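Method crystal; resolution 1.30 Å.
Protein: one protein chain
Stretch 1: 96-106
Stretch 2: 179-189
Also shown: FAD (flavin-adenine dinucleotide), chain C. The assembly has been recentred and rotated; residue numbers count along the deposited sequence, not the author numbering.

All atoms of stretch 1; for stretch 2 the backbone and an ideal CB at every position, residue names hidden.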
ATOM      1  N   LEU A  96     -11.109  20.171  -4.050  1.00 13.71           N
ATOM      2  CA  LEU A  96      -9.664  20.219  -3.922  1.00 13.59           C
ATOM      3  C   LEU A  96      -8.994  19.182  -4.820  1.00 13.34           C
ATOM      4  O   LEU A  96      -9.239  17.975  -4.720  1.00 13.18           O
ATOM      5  CB  LEU A  96      -9.241  20.026  -2.468  1.00 13.54           C
ATOM      6  CG  LEU A  96      -9.627  21.185  -1.544  1.00 13.91           C
ATOM      7  CD1 LEU A  96      -9.395  20.799  -0.091  1.00 14.73           C
ATOM      8  CD2 LEU A  96      -8.856  22.459  -1.918  1.00 14.61           C
ATOM      9  N   SER A  97      -8.154  19.679  -5.711  1.00 12.99           N
ATOM     10  CA  SER A  97      -7.474  18.866  -6.699  1.00 13.12           C
ATOM     11  C   SER A  97      -6.059  18.507  -6.244  1.00 13.17           C
ATOM     12  O   SER A  97      -5.391  19.285  -5.558  1.00 14.17           O
ATOM     13  CB  SER A  97      -7.440  19.626  -8.022  1.00 13.73           C
ATOM     14  OG  SER A  97      -6.773  18.908  -9.035  1.00 13.50           O
ATOM     15  N   GLY A  98      -5.608  17.317  -6.619  1.00 12.51           N
ATOM     16  CA  GLY A  98      -4.253  16.890  -6.306  1.00 11.95           C
ATOM     17  C   GLY A  98      -4.140  15.420  -5.972  1.00 11.15           C
ATOM     18  O   GLY A  98      -3.041  14.871  -5.923  1.00 11.45           O
ATOM     19  N   LEU A  99      -5.279  14.770  -5.734  1.00 10.16           N
ATOM     20  CA  LEU A  99      -5.276  13.341  -5.413  1.00  9.42           C
ATOM     21  C   LEU A  99      -5.883  12.459  -6.501  1.00  9.26           C
ATOM     22  O   LEU A  99      -5.916  11.241  -6.339  1.00  8.93           O
ATOM     23  CB  LEU A  99      -5.994  13.077  -4.083  1.00  9.63           C
ATOM     24  CG  LEU A  99      -5.551  13.855  -2.842  1.00  9.87           C
ATOM     25  CD1 LEU A  99      -6.388  13.415  -1.657  1.00 10.00           C
ATOM     26  CD2 LEU A  99      -4.069  13.672  -2.536  1.00 10.99           C
ATOM     27  N   GLU A 100      -6.358  13.055  -7.598  1.00  9.68           N
ATOM     28  CA  GLU A 100      -7.118  12.300  -8.593  1.00  9.90           C
ATOM     29  C   GLU A 100      -6.339  11.111  -9.157  1.00  9.60           C
ATOM     30  O   GLU A 100      -6.912  10.052  -9.423  1.00  9.80           O
ATOM     31  CB  GLU A 100      -7.579  13.192  -9.745  1.00 10.64           C
ATOM     32  CG  GLU A 100      -8.432  14.376  -9.354  1.00 11.77           C
ATOM     33  CD  GLU A 100      -7.636  15.655  -9.220  1.00 13.14           C
ATOM     34  OE1 GLU A 100      -6.511  15.601  -8.694  1.00 12.67           O
ATOM     35  OE2 GLU A 100      -8.138  16.719  -9.653  1.00 14.49           O
ATOM     36  N   GLY A 101      -5.036  11.299  -9.341  1.00  9.65           N
ATOM     37  CA  GLY A 101      -4.179  10.259  -9.892  1.00 10.36           C
ATOM     38  C   GLY A 101      -3.920   9.091  -8.961  1.00 10.42           C
ATOM     39  O   GLY A 101      -3.286   8.114  -9.348  1.00 11.30           O
ATOM     40  N   LEU A 102      -4.421   9.194  -7.729  1.00  9.38           N
ATOM     41  CA  LEU A 102      -4.240   8.142  -6.726  1.00  9.43           C
ATOM     42  C   LEU A 102      -5.507   7.304  -6.557  1.00  8.46           C
ATOM     43  O   LEU A 102      -5.544   6.409  -5.722  1.00  8.75           O
ATOM     44  CB  LEU A 102      -3.801   8.758  -5.391  1.00  9.69           C
ATOM     45  CG  LEU A 102      -2.611   9.720  -5.491  1.00 10.48           C
ATOM     46  CD1 LEU A 102      -2.319  10.360  -4.153  1.00 11.45           C
ATOM     47  CD2 LEU A 102      -1.361   9.031  -6.049  1.00 12.49           C
ATOM     48  N   LEU A 103      -6.538   7.589  -7.351  1.00  8.50           N
ATOM     49  CA  LEU A 103      -7.740   6.763  -7.347  1.00  8.32           C
ATOM     50  C   LEU A 103      -7.400   5.317  -7.674  1.00  8.58           C
ATOM     51  O   LEU A 103      -6.615   5.034  -8.590  1.00  9.27           O
ATOM     52  CB  LEU A 103      -8.764   7.305  -8.351  1.00  8.64           C
ATOM     53  CG  LEU A 103     -10.111   6.582  -8.475  1.00  8.68           C
ATOM     54  CD1 LEU A 103     -10.933   6.703  -7.188  1.00 10.56           C
ATOM     55  CD2 LEU A 103     -10.907   7.134  -9.641  1.00 10.22           C
ATOM     56  N   GLY A 104      -8.002   4.401  -6.921  1.00  8.24           N
ATOM     57  CA  GLY A 104      -7.817   2.980  -7.176  1.00  8.76           C
ATOM     58  C   GLY A 104      -6.655   2.351  -6.432  1.00  8.24           C
ATOM     59  O   GLY A 104      -6.403   1.156  -6.582  1.00  9.76           O
ATOM     60  N   ILE A 105      -5.968   3.137  -5.604  1.00  8.15           N
ATOM     61  CA  ILE A 105      -4.872   2.624  -4.780  1.00  8.51           C
ATOM     62  C   ILE A 105      -5.383   2.401  -3.353  1.00  8.16           C
ATOM     63  O   ILE A 105      -5.647   3.361  -2.631  1.00  7.41           O
ATOM     64  CB  ILE A 105      -3.677   3.589  -4.758  1.00  8.65           C
ATOM     65  CG1 ILE A 105      -3.227   3.906  -6.187  1.00  8.97           C
ATOM     66  CG2 ILE A 105      -2.538   2.972  -3.934  1.00  9.06           C
ATOM     67  CD1 ILE A 105      -2.129   4.946  -6.288  1.00  9.91           C
ATOM     68  N   PRO A 106      -5.542   1.133  -2.938  1.00  8.23           N
ATOM     69  CA  PRO A 106      -6.186   0.842  -1.654  1.00  8.68           C
ATOM     70  C   PRO A 106      -5.202   0.894  -0.472  1.00  8.13           C
ATOM     71  O   PRO A 106      -5.022  -0.088   0.256  1.00  8.79           O
ATOM     72  CB  PRO A 106      -6.735  -0.571  -1.881  1.00  9.93           C
ATOM     73  CG  PRO A 106      -5.730  -1.196  -2.741  1.00 10.16           C
ATOM     74  CD  PRO A 106      -5.193  -0.107  -3.655  1.00  9.30           C
ATOM     75  N   UNK A 179     -14.224  14.591 -13.426  1.00 14.22           N
ATOM     76  CA  UNK A 179     -13.869  14.217 -14.790  1.00 14.36           C
ATOM     77  C   UNK A 179     -12.455  13.620 -14.868  1.00 14.26           C
ATOM     78  O   UNK A 179     -12.228  12.633 -15.577  1.00 14.26           O
ATOM     79  CB  UNK A 179     -13.974  15.436 -15.708  1.00 14.36           C
ATOM     80  N   UNK A 180     -11.515  14.210 -14.132  1.00 13.94           N
ATOM     81  CA  UNK A 180     -10.139  13.685 -14.079  1.00 13.66           C
ATOM     82  C   UNK A 180     -10.106  12.283 -13.469  1.00 13.57           C
ATOM     83  O   UNK A 180      -9.428  11.378 -13.977  1.00 13.40           O
ATOM     84  CB  UNK A 180      -9.240  14.624 -13.272  1.00 13.66           C
ATOM     85  N   UNK A 181     -10.873  12.109 -12.401  1.00 12.83           N
ATOM     86  CA  UNK A 181     -11.003  10.822 -11.732  1.00 12.39           C
ATOM     87  C   UNK A 181     -11.634   9.777 -12.656  1.00 12.48           C
ATOM     88  O   UNK A 181     -11.234   8.616 -12.647  1.00 12.51           O
ATOM     89  CB  UNK A 181     -11.836  10.972 -10.458  1.00 12.39           C
ATOM     90  N   UNK A 182     -12.595  10.197 -13.477  1.00 13.18           N
ATOM     91  CA  UNK A 182     -13.240   9.296 -14.426  1.00 13.52           C
ATOM     92  C   UNK A 182     -12.238   8.738 -15.431  1.00 13.22           C
ATOM     93  O   UNK A 182     -12.336   7.578 -15.826  1.00 13.71           O
ATOM     94  CB  UNK A 182     -14.371  10.020 -15.160  1.00 13.52           C
ATOM     95  N   UNK A 183     -11.264   9.546 -15.838  1.00 12.89           N
ATOM     96  CA  UNK A 183     -10.235   9.050 -16.746  1.00 13.23           C
ATOM     97  C   UNK A 183      -9.346   8.031 -16.042  1.00 12.69           C
ATOM     98  O   UNK A 183      -8.958   7.033 -16.641  1.00 12.88           O
ATOM     99  CB  UNK A 183      -9.392  10.207 -17.286  1.00 13.23           C
ATOM    100  N   UNK A 184      -9.036   8.275 -14.768  1.00 12.27           N
ATOM    101  CA  UNK A 184      -8.245   7.307 -14.002  1.00 12.82           C
ATOM    102  C   UNK A 184      -8.990   5.980 -13.898  1.00 12.77           C
ATOM    103  O   UNK A 184      -8.406   4.910 -14.114  1.00 13.11           O
ATOM    104  CB  UNK A 184      -7.930   7.849 -12.606  1.00 12.82           C
ATOM    105  N   UNK A 185     -10.285   6.048 -13.616  1.00 13.15           N
ATOM    106  CA  UNK A 185     -11.119   4.850 -13.548  1.00 14.66           C
ATOM    107  C   UNK A 185     -11.097   4.094 -14.882  1.00 13.95           C
ATOM    108  O   UNK A 185     -10.896   2.878 -14.912  1.00 13.67           O
ATOM    109  CB  UNK A 185     -12.555   5.223 -13.174  1.00 14.66           C
ATOM    110  N   UNK A 186     -11.270   4.823 -15.984  1.00 13.51           N
ATOM    111  CA  UNK A 186     -11.238   4.217 -17.318  1.00 13.17           C
ATOM    112  C   UNK A 186      -9.911   3.504 -17.563  1.00 12.86           C
ATOM    113  O   UNK A 186      -9.890   2.375 -18.052  1.00 12.37           O
ATOM    114  CB  UNK A 186     -11.468   5.280 -18.394  1.00 13.17           C
ATOM    115  N   UNK A 187      -8.812   4.153 -17.199  1.00 12.54           N
ATOM    116  CA  UNK A 187      -7.481   3.595 -17.386  1.00 12.89           C
ATOM    117  C   UNK A 187      -7.244   2.308 -16.589  1.00 12.96           C
ATOM    118  O   UNK A 187      -6.444   1.476 -16.995  1.00 13.25           O
ATOM    119  CB  UNK A 187      -6.433   4.639 -16.994  1.00 12.89           C
ATOM    120  N   UNK A 188      -7.959   2.147 -15.478  1.00 12.46           N
ATOM    121  CA  UNK A 188      -7.821   0.976 -14.589  1.00 13.17           C
ATOM    122  C   UNK A 188      -8.810  -0.156 -14.908  1.00 13.89           C
ATOM    123  O   UNK A 188      -8.807  -1.194 -14.226  1.00 13.94           O
ATOM    124  CB  UNK A 188      -8.013   1.413 -13.135  1.00 13.17           C
ATOM    125  N   UNK A 189      -9.622   0.017 -15.954  1.00 14.85           N
ATOM    126  CA  UNK A 189     -10.715  -0.924 -16.267  1.00 16.95           C
ATOM    127  C   UNK A 189     -10.267  -2.374 -16.480  1.00 16.77           C
ATOM    128  O   UNK A 189     -11.015  -3.314 -16.181  1.00 17.65           O
ATOM    129  CB  UNK A 189     -11.445  -0.448 -17.524  1.00 16.95           C
TER
HETATM  130  PA  FAD C 601       1.045  -2.135   3.370  1.00  6.88           P
HETATM  131  O1A FAD C 601       0.876  -3.106   2.277  1.00  7.23           O
HETATM  132  O2A FAD C 601       0.357  -2.343   4.664  1.00  6.86           O
HETATM  133  O5B FAD C 601       2.582  -1.910   3.690  1.00  7.10           O
HETATM  134  C5B FAD C 601       3.496  -1.668   2.613  1.00  8.23           C
HETATM  135  C4B FAD C 601       4.804  -1.138   3.156  1.00  8.05           C
HETATM  136  O4B FAD C 601       4.563   0.149   3.760  1.00  7.34           O
HETATM  137  C3B FAD C 601       5.438  -2.014   4.247  1.00  8.81           C
HETATM  138  O3B FAD C 601       6.855  -1.871   4.149  1.00 10.30           O
HETATM  139  C2B FAD C 601       4.927  -1.359   5.525  1.00  8.26           C
HETATM  140  O2B FAD C 601       5.782  -1.612   6.639  1.00  8.97           O
HETATM  141  C1B FAD C 601       4.998   0.104   5.142  1.00  8.04           C
HETATM  142  N9A FAD C 601       4.122   1.007   5.918  1.00  7.32           N
HETATM  143  C8A FAD C 601       2.784   0.948   6.011  1.00  7.52           C
HETATM  144  N7A FAD C 601       2.358   1.952   6.782  1.00  7.47           N
HETATM  145  C5A FAD C 601       3.424   2.668   7.156  1.00  7.00           C
HETATM  146  C6A FAD C 601       3.626   3.796   7.961  1.00  6.91           C
HETATM  147  N6A FAD C 601       2.620   4.461   8.545  1.00  8.04           N
HETATM  148  N1A FAD C 601       4.886   4.244   8.132  1.00  8.05           N
HETATM  149  C2A FAD C 601       5.928   3.616   7.569  1.00  8.65           C
HETATM  150  N3A FAD C 601       5.795   2.533   6.809  1.00  8.09           N
HETATM  151  C4A FAD C 601       4.550   2.057   6.609  1.00  7.09           C
HETATM  152  N1  FAD C 601       0.434   0.728  -5.892  1.00 10.78           N
HETATM  153  C2  FAD C 601       0.765   1.803  -6.689  1.00 10.76           C
HETATM  154  O2  FAD C 601       1.811   2.406  -6.493  1.00 11.23           O
HETATM  155  N3  FAD C 601      -0.077   2.181  -7.731  1.00 10.66           N
HETATM  156  C4  FAD C 601      -1.271   1.518  -7.982  1.00 10.75           C
HETATM  157  O4  FAD C 601      -1.998   1.889  -8.910  1.00 11.26           O
HETATM  158  C4X FAD C 601      -1.602   0.439  -7.165  1.00 10.21           C
HETATM  159  N5  FAD C 601      -2.785  -0.262  -7.387  1.00 11.95           N
HETATM  160  C5X FAD C 601      -3.141  -1.303  -6.519  1.00 11.12           C
HETATM  161  C6  FAD C 601      -4.360  -1.954  -6.708  1.00 11.84           C
HETATM  162  C7  FAD C 601      -4.753  -2.983  -5.858  1.00 12.13           C
HETATM  163  C7M FAD C 601      -6.104  -3.676  -6.079  1.00 13.44           C
HETATM  164  C8  FAD C 601      -3.906  -3.366  -4.812  1.00 11.92           C
HETATM  165  C8M FAD C 601      -4.319  -4.503  -3.867  1.00 12.56           C
HETATM  166  C9  FAD C 601      -2.686  -2.721  -4.630  1.00 11.32           C
HETATM  167  C9A FAD C 601      -2.288  -1.685  -5.476  1.00 11.55           C
HETATM  168  N10 FAD C 601      -1.060  -1.025  -5.302  1.00 10.88           N
HETATM  169  C10 FAD C 601      -0.746   0.052  -6.128  1.00 10.28           C
HETATM  170  C1' FAD C 601      -0.070  -1.454  -4.279  1.00  9.70           C
HETATM  171  C2' FAD C 601      -0.345  -0.834  -2.899  1.00  9.86           C
HETATM  172  O2' FAD C 601      -1.705  -0.367  -2.809  1.00  9.75           O
HETATM  173  C3' FAD C 601       0.588   0.338  -2.590  1.00  9.30           C
HETATM  174  O3' FAD C 601       1.947  -0.119  -2.564  1.00 10.00           O
HETATM  175  C4' FAD C 601       0.222   1.022  -1.265  1.00  9.36           C
HETATM  176  O4' FAD C 601       0.975   2.230  -1.136  1.00 10.41           O
HETATM  177  C5' FAD C 601       0.468   0.146  -0.039  1.00  8.62           C
HETATM  178  O5' FAD C 601      -0.104   0.830   1.077  1.00  7.88           O
HETATM  179  P   FAD C 601      -0.670  -0.013   2.309  1.00  7.79           P
HETATM  180  O1P FAD C 601      -1.140   0.969   3.305  1.00  7.60           O
HETATM  181  O2P FAD C 601      -1.579  -1.091   1.864  1.00  7.81           O
HETATM  182  O3P FAD C 601       0.712  -0.636   2.841  1.00  7.28           O

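Stretch 2 is helical from 179 to 187. One side of it packs against the loop and the short 3-10 segment of stretch 1. By CA atoms, position 181 is nearest Glu 100 and position 184 nearest Gly 101.

Position 179 has helical backbone angles, and its CB finds nothing of stretch 1 within 5.5 Å. Many side chains would fit. The residue is Arg 179, which hydrogen-bonds elsewhere in the structure.

At position 180 CA-to-CB points toward stretch 1, and the ideal CB lies 4.0 Å from Glu 100 CG. The carboxylate of Glu 100 is nearby. Its OE2 already accepts from Ser 97 OG at 2.7 Å, and its OE1 from Gly 98 N at 2.8 Å. A long basic side chain would suit, Lys or Arg; a polar donor such as Gln is also possible. The residue is Arg 180. Its NE donates to Glu 100 OE2 at 3.1 Å in a salt bridge, with the carboxylate oxygen near the guanidinium plane. Water 1 adds a second link: it donates to Glu 100 OE1 at 2.7 Å and accepts from Arg 180 NH2 at 3.0 Å.

Position 181 points sideways. Its ideal CB is 4.0 Å from Leu 103 CD2 and 4.9 Å from Glu 100 CB, so the surroundings are largely aliphatic. Leu, Ile or Met would suit. The residue is Met 181. Its CB packs 4.1 Å from Leu 103 CD2, and its CG lies 3.8 Å from Glu 100 CG, against the aliphatic part of that side chain.

Position 182 points away and would accept almost anything helical; it is Ala 182. Position 183 points sideways with stretch 1 out of range, so a polar residue is reasonable. It is Glu 183, paired within the helix with the residue at 186.

Position 184 points toward stretch 1. Its ideal CB is 4.0 Å from Glu 100 O and 4.3 Å from Leu 103 CD2, with Gly 101 CA at 5.2 Å. The space is short, so a compact apolar residue such as Val, Ala or Ile fits. The residue is Val 184. CG2 reaches Glu 100 O at 3.5 Å, and CG1 lies 3.9 Å from Leu 103 CB.

Position 185 points sideways, its ideal CB 4.3 Å from Leu 103 CD2. Small, polar or apolar residues would all do. It is Asp 185, whose CB borders that methyl.

Positions 186 and 187 are out of reach and little constrained. Arg 186 forms a salt bridge with Glu 183; Ala 187 is small.

Position 188 points toward stretch 1, but no atom there lies within 5.5 Å of its ideal CB. Carbonyls of Leu 103 and Gly 104, and the flavin beyond, favour a long donor, Arg or Lys. It is Arg 188. NH1 donates weakly to Leu 103 O at 3.1 Å and also to FAD O4 at 2.9 Å; NH2 donates to FAD N5 at 2.9 Å.

Position 189 is out of reach, and any polar residue would serve. It is Lys 189.

Stretch 2 179-189: RRMAEVDRARK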
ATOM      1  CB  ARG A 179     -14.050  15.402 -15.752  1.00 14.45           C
ATOM      2  CG  ARG A 179     -15.513  15.663 -16.112  1.00 15.05           C
ATOM      3  CD  ARG A 179     -15.710  16.757 -17.164  1.00 15.78           C
ATOM      4  NE  ARG A 179     -15.391  18.094 -16.656  1.00 17.41           N
ATOM      5  CZ  ARG A 179     -14.371  18.843 -17.070  1.00 18.76           C
ATOM      6  NH1 ARG A 179     -13.539  18.407 -18.009  1.00 19.97           N
ATOM      7  NH2 ARG A 179     -14.182  20.040 -16.539  1.00 18.73           N
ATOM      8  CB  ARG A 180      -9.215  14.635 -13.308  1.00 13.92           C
ATOM      9  CG  ARG A 180      -8.895  15.888 -14.102  1.00 16.14           C
ATOM     10  CD  ARG A 180      -8.789  17.126 -13.229  1.00 20.25           C
ATOM     11  NE  ARG A 180      -7.487  17.265 -12.584  1.00 22.38           N
ATOM     12  CZ  ARG A 180      -6.444  17.910 -13.108  1.00 24.82           C
ATOM     13  NH1 ARG A 180      -6.525  18.469 -14.308  1.00 25.17           N
ATOM     14  NH2 ARG A 180      -5.306  17.989 -12.431  1.00 25.08           N
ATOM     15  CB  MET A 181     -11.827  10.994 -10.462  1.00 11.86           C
ATOM     16  CG  MET A 181     -11.078  11.718  -9.369  1.00 11.23           C
ATOM     17  SD  MET A 181     -12.135  12.345  -8.059  1.00 11.64           S
ATOM     18  CE  MET A 181     -12.795  10.830  -7.361  1.00 11.48           C
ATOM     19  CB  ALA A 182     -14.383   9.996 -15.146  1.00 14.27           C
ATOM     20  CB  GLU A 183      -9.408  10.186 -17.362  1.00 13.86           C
ATOM     21  CG  GLU A 183      -8.185   9.734 -18.204  1.00 15.11           C
ATOM     22  CD  GLU A 183      -8.475   8.629 -19.241  1.00 16.90           C
ATOM     23  OE1 GLU A 183      -9.596   8.562 -19.784  1.00 18.41           O
ATOM     24  OE2 GLU A 183      -7.567   7.814 -19.514  1.00 17.12           O
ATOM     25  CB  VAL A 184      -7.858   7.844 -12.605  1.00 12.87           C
ATOM     26  CG1 VAL A 184      -7.006   6.821 -11.852  1.00 13.13           C
ATOM     27  CG2 VAL A 184      -7.096   9.144 -12.748  1.00 12.96           C
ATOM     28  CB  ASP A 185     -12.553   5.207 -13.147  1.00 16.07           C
ATOM     29  CG  ASP A 185     -13.276   4.048 -12.474  1.00 19.54           C
ATOM     30  OD1 ASP A 185     -12.780   3.548 -11.439  1.00 23.53           O
ATOM     31  OD2 ASP A 185     -14.345   3.637 -12.980  1.00 23.80           O
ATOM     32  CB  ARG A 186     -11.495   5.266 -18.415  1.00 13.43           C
ATOM     33  CG  ARG A 186     -11.766   4.653 -19.804  1.00 14.48           C
ATOM     34  CD  ARG A 186     -11.331   5.575 -20.952  1.00 16.07           C
ATOM     35  NE  ARG A 186      -9.906   5.883 -20.852  1.00 17.46           N
ATOM     36  CZ  ARG A 186      -8.926   5.099 -21.296  1.00 17.63           C
ATOM     37  NH1 ARG A 186      -9.199   3.952 -21.918  1.00 18.12           N
ATOM     38  NH2 ARG A 186      -7.663   5.464 -21.123  1.00 17.68           N
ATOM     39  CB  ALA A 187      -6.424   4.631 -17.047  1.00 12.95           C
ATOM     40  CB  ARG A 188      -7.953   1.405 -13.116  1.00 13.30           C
ATOM     41  CG  ARG A 188      -7.033   2.558 -12.676  1.00 14.65           C
ATOM     42  CD  ARG A 188      -7.045   2.730 -11.155  1.00 13.68           C
ATOM     43  NE  ARG A 188      -6.387   1.584 -10.545  1.00 14.02           N
ATOM     44  CZ  ARG A 188      -5.271   1.609  -9.820  1.00 13.62           C
ATOM     45  NH1 ARG A 188      -4.686   2.748  -9.464  1.00 12.96           N
ATOM     46  NH2 ARG A 188      -4.771   0.462  -9.398  1.00 15.11           N
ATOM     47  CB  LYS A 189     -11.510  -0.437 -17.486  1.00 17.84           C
ATOM     48  CG  LYS A 189     -12.977  -0.875 -17.516  1.00 21.17           C
ATOM     49  CD  LYS A 189     -13.215  -2.112 -18.382  1.00 24.58           C
ATOM     50  CE  LYS A 189     -13.190  -1.782 -19.869  1.00 26.10           C
ATOM     51  NZ  LYS A 189     -13.345  -3.008 -20.694  1.00 28.04           N
TER
HETATM   52  O   HOH W   1      -4.310  16.670  -9.875  1.00 26.93           O
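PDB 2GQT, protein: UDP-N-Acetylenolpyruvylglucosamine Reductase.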